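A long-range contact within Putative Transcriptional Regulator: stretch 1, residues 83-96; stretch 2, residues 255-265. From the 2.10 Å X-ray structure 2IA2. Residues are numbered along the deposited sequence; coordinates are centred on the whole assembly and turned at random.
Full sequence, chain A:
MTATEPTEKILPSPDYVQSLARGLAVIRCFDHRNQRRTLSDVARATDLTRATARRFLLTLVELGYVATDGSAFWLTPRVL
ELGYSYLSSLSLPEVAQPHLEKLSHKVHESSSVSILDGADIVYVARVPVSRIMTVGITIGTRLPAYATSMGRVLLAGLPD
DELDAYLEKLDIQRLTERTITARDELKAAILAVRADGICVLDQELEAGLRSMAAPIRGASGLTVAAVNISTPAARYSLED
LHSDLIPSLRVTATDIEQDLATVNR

Stretch 1 83-96: GYSYLSSLSLPEVA
Stretch 2 (255-265) DIEQDLATVNR

The contact joins the last helix of the chain, of which residues 255-264 lie in this stretch, to a segment in which a helix beginning at Y84 gives way to a type I turn from L87 to L90 and then to a second helix from L92 onward. The axes of helices 92-96 and 255-264 approach to 9.6 Å, with their N-to-C directions 130° apart. The register pairs A96 with I256 (CA-CA 5.7 Å), V95 with L260 (CA-CA 6.4 Å) and S88 with V263 (CA-CA 4.7 Å). Together the stretches bury 516 Å², without a direct hydrogen bond between them.

V263 and V95 cover the most surface. V263, with chi1 t (165°), lies against the turn: its CG1 is 3.6 Å from L87 O and 3.7 Å from L90 O, and 4.1 Å from L90 CB. Its other methyl, CG2, meets V95 CG2 at 3.8 Å. The turn is closed by a weak bond from L90 N to L87 O (3.5 Å); just before it, S89 N donates to Y86 O (3.2 Å), while S88 OG donates to Y84 O (2.6 Å).

V95, also t (166°), points its CA-to-CB bond toward the final helix and fits as a knob among I256, D259, L260 and V263. Its CG1 packs 3.6 Å from D259 CB and 3.9 Å from I256 O, and its CG2 lies 4.3 Å from L260 CD1. The surrounding helix is regular, with L260 N bonded to I256 O (2.9 Å) and V263 N to D259 O (3.0 Å).

I256 (chi1 m, chi2 t) and L260 (chi1 t, chi2 p) extend the apolar surface. Both start sideways but bring their ends nearer, so that I256 CD1 reaches A96 CB at 4.0 Å and L260 CD2 reaches L92 CD1 at 4.0 Å. L92 (chi1 t, chi2 p) opens its helix behind the N-cap S91, whose OG accepts a weak bond from E94 N (3.4 Å); in return, S91 N donates to E94 OE1 (2.8 Å).

Waters make the polar links. One donates to S88 O (2.7 Å) and V263 O (3.0 Å), bridging carbonyls whose oxygens, S88 O and V263 O, are 3.6 Å apart. Another donates to V95 O and D259 OD2, both at 2.9 Å. At the C-terminal end, Y84 OH binds two waters: one, at 2.8 Å, donates to T262 O (2.8 Å) and accepts from R265 NH2 (2.8 Å); the other, 2.6 Å from Y84 OH, donates to R265 O (2.7 Å).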

# COMPACT_ATOMS: atom_id res chain seq x y z
N GLY A 83 -0.14 -1.32 -11.60
CA GLY A 83 0.38 -1.98 -10.39
C GLY A 83 -0.29 -1.66 -9.06
O GLY A 83 -0.12 -2.40 -8.05
N TYR A 84 -1.15 -0.65 -9.04
CA TYR A 84 -1.48 -0.02 -7.74
C TYR A 84 -2.25 -0.98 -6.80
O TYR A 84 -1.97 -1.04 -5.62
CB TYR A 84 -2.21 1.34 -7.90
CG TYR A 84 -1.87 2.27 -6.74
CD1 TYR A 84 -0.80 3.18 -6.83
CD2 TYR A 84 -2.57 2.18 -5.52
CE1 TYR A 84 -0.47 4.02 -5.71
CE2 TYR A 84 -2.25 2.99 -4.42
CZ TYR A 84 -1.19 3.91 -4.54
OH TYR A 84 -0.88 4.74 -3.47
N SER A 85 -3.22 -1.69 -7.35
CA SER A 85 -4.11 -2.44 -6.50
C SER A 85 -3.43 -3.66 -5.91
O SER A 85 -3.92 -4.22 -4.96
CB SER A 85 -5.40 -2.84 -7.22
OG SER A 85 -5.06 -3.68 -8.29
N TYR A 86 -2.31 -4.09 -6.44
CA TYR A 86 -1.64 -5.19 -5.75
C TYR A 86 -0.39 -4.81 -5.03
O TYR A 86 -0.13 -5.39 -3.97
CB TYR A 86 -1.45 -6.45 -6.61
CG TYR A 86 -0.22 -6.43 -7.43
CD1 TYR A 86 1.02 -6.81 -6.86
CD2 TYR A 86 -0.26 -6.05 -8.78
CE1 TYR A 86 2.21 -6.79 -7.62
CE2 TYR A 86 0.95 -6.01 -9.56
CZ TYR A 86 2.16 -6.39 -8.96
OH TYR A 86 3.34 -6.39 -9.71
N LEU A 87 0.34 -3.81 -5.51
CA LEU A 87 1.52 -3.32 -4.78
C LEU A 87 1.11 -2.64 -3.48
O LEU A 87 1.84 -2.71 -2.51
CB LEU A 87 2.35 -2.39 -5.66
CG LEU A 87 3.04 -3.09 -6.85
CD1 LEU A 87 3.74 -2.07 -7.71
CD2 LEU A 87 4.12 -4.04 -6.23
N SER A 88 -0.06 -2.01 -3.44
CA SER A 88 -0.56 -1.33 -2.20
C SER A 88 -1.08 -2.32 -1.14
O SER A 88 -1.28 -1.99 0.01
CB SER A 88 -1.57 -0.23 -2.54
OG SER A 88 -2.77 -0.78 -3.12
N SER A 89 -1.18 -3.57 -1.51
CA SER A 89 -1.63 -4.60 -0.57
C SER A 89 -0.51 -5.46 0.05
O SER A 89 -0.81 -6.41 0.80
CB SER A 89 -2.69 -5.47 -1.21
OG SER A 89 -2.07 -6.31 -2.13
N LEU A 90 0.78 -5.14 -0.25
CA LEU A 90 1.90 -5.93 0.26
C LEU A 90 1.98 -5.94 1.79
O LEU A 90 1.84 -4.91 2.44
CB LEU A 90 3.26 -5.39 -0.29
CG LEU A 90 3.48 -5.42 -1.79
CD1 LEU A 90 4.82 -4.79 -2.27
CD2 LEU A 90 3.35 -6.85 -2.31
N SER A 91 2.22 -7.12 2.36
CA SER A 91 2.34 -7.24 3.81
C SER A 91 3.72 -6.77 4.24
O SER A 91 4.65 -6.62 3.42
CB SER A 91 2.09 -8.72 4.24
OG SER A 91 3.08 -9.47 3.62
N LEU A 92 3.90 -6.55 5.52
CA LEU A 92 5.25 -6.30 5.98
C LEU A 92 6.29 -7.37 5.55
O LEU A 92 7.39 -7.01 5.13
CB LEU A 92 5.29 -6.01 7.48
CG LEU A 92 6.66 -6.21 8.14
CD1 LEU A 92 7.49 -4.95 7.97
CD2 LEU A 92 6.52 -6.56 9.65
N PRO A 93 6.01 -8.68 5.74
CA PRO A 93 7.03 -9.65 5.29
C PRO A 93 7.36 -9.57 3.79
O PRO A 93 8.50 -9.75 3.40
CB PRO A 93 6.37 -11.02 5.60
CG PRO A 93 5.41 -10.73 6.69
CD PRO A 93 4.89 -9.36 6.44
N GLU A 94 6.36 -9.33 2.94
CA GLU A 94 6.57 -9.23 1.49
C GLU A 94 7.38 -7.96 1.18
O GLU A 94 8.18 -7.96 0.25
CB GLU A 94 5.23 -9.17 0.76
CG GLU A 94 4.44 -10.45 0.87
CD GLU A 94 2.96 -10.31 0.40
OE1 GLU A 94 2.31 -9.26 0.55
OE2 GLU A 94 2.43 -11.32 -0.06
N VAL A 95 7.17 -6.88 1.93
CA VAL A 95 7.95 -5.66 1.72
C VAL A 95 9.43 -5.90 2.13
O VAL A 95 10.37 -5.59 1.37
CB VAL A 95 7.35 -4.46 2.46
CG1 VAL A 95 8.37 -3.29 2.51
CG2 VAL A 95 5.96 -4.00 1.80
N ALA A 96 9.61 -6.52 3.30
CA ALA A 96 10.92 -6.85 3.86
C ALA A 96 11.74 -7.85 3.07
O ALA A 96 12.92 -7.66 2.93
CB ALA A 96 10.75 -7.32 5.29
N ASP A 255 15.67 1.32 4.14
CA ASP A 255 15.05 0.86 2.89
C ASP A 255 13.69 0.19 3.10
O ASP A 255 12.79 0.38 2.30
CB ASP A 255 15.93 -0.17 2.19
CG ASP A 255 17.25 0.41 1.69
OD1 ASP A 255 17.38 1.66 1.64
OD2 ASP A 255 18.13 -0.38 1.33
N ILE A 256 13.58 -0.65 4.13
CA ILE A 256 12.32 -1.35 4.43
C ILE A 256 11.25 -0.33 4.91
O ILE A 256 10.10 -0.34 4.42
CB ILE A 256 12.53 -2.52 5.49
CG1 ILE A 256 13.36 -3.65 4.88
CG2 ILE A 256 11.18 -3.12 5.98
CD1 ILE A 256 13.74 -4.79 5.87
N GLU A 257 11.64 0.56 5.81
CA GLU A 257 10.78 1.68 6.26
C GLU A 257 10.19 2.47 5.12
O GLU A 257 9.01 2.79 5.13
CB GLU A 257 11.58 2.69 7.08
CG GLU A 257 11.80 2.17 8.44
CD GLU A 257 12.53 3.18 9.34
OE1 GLU A 257 13.11 4.16 8.82
OE2 GLU A 257 12.54 2.96 10.56
N GLN A 258 11.04 2.81 4.16
CA GLN A 258 10.64 3.71 3.10
C GLN A 258 9.63 2.99 2.23
O GLN A 258 8.65 3.57 1.84
CB GLN A 258 11.82 4.13 2.25
CG GLN A 258 12.76 5.05 2.96
CD GLN A 258 13.79 5.64 2.04
OE1 GLN A 258 13.79 5.37 0.81
NE2 GLN A 258 14.66 6.45 2.59
N ASP A 259 9.87 1.71 1.94
CA ASP A 259 8.93 0.92 1.11
C ASP A 259 7.61 0.71 1.83
O ASP A 259 6.53 0.68 1.24
CB ASP A 259 9.55 -0.46 0.72
CG ASP A 259 10.40 -0.39 -0.56
OD1 ASP A 259 10.46 0.70 -1.18
OD2 ASP A 259 10.95 -1.42 -0.97
N LEU A 260 7.70 0.52 3.12
CA LEU A 260 6.50 0.22 3.88
C LEU A 260 5.64 1.47 3.87
O LEU A 260 4.43 1.40 3.78
CB LEU A 260 6.89 -0.16 5.29
CG LEU A 260 5.96 -0.92 6.24
CD1 LEU A 260 5.53 -2.32 5.70
CD2 LEU A 260 6.81 -1.06 7.55
N ALA A 261 6.28 2.63 3.96
CA ALA A 261 5.54 3.87 3.97
C ALA A 261 4.86 4.08 2.63
O ALA A 261 3.71 4.50 2.60
CB ALA A 261 6.47 5.10 4.32
N THR A 262 5.55 3.79 1.53
CA THR A 262 4.99 3.96 0.19
C THR A 262 3.78 3.06 -0.07
O THR A 262 2.77 3.46 -0.67
CB THR A 262 6.09 3.68 -0.87
OG1 THR A 262 7.21 4.53 -0.60
CG2 THR A 262 5.61 3.90 -2.30
N VAL A 263 3.90 1.82 0.39
CA VAL A 263 2.90 0.82 0.23
C VAL A 263 1.64 1.23 0.98
O VAL A 263 0.52 1.10 0.46
CB VAL A 263 3.43 -0.58 0.74
CG1 VAL A 263 2.29 -1.56 0.92
CG2 VAL A 263 4.50 -1.13 -0.24
N ASN A 264 1.82 1.69 2.20
CA ASN A 264 0.68 2.06 3.07
C ASN A 264 0.14 3.48 2.92
O ASN A 264 -0.87 3.80 3.49
CB ASN A 264 1.01 1.70 4.51
CG ASN A 264 1.17 0.18 4.66
OD1 ASN A 264 2.27 -0.30 4.88
ND2 ASN A 264 0.09 -0.56 4.40
N ARG A 265 0.80 4.30 2.12
CA ARG A 265 0.41 5.69 1.93
C ARG A 265 -1.06 5.81 1.54
O ARG A 265 -1.56 4.97 0.77
CB ARG A 265 1.28 6.26 0.83
CG ARG A 265 1.23 7.71 0.67
CD ARG A 265 2.46 8.15 0.01
NE ARG A 265 2.73 7.40 -1.20
CZ ARG A 265 3.63 7.77 -2.09
NH1 ARG A 265 4.32 8.89 -1.89
NH2 ARG A 265 3.84 7.06 -3.19
O HOH W 1 1.82 5.10 -2.79
O HOH W 2 -2.62 5.43 -1.63
O HOH W 3 -1.97 0.01 1.70
O HOH W 4 9.90 -4.09 -1.01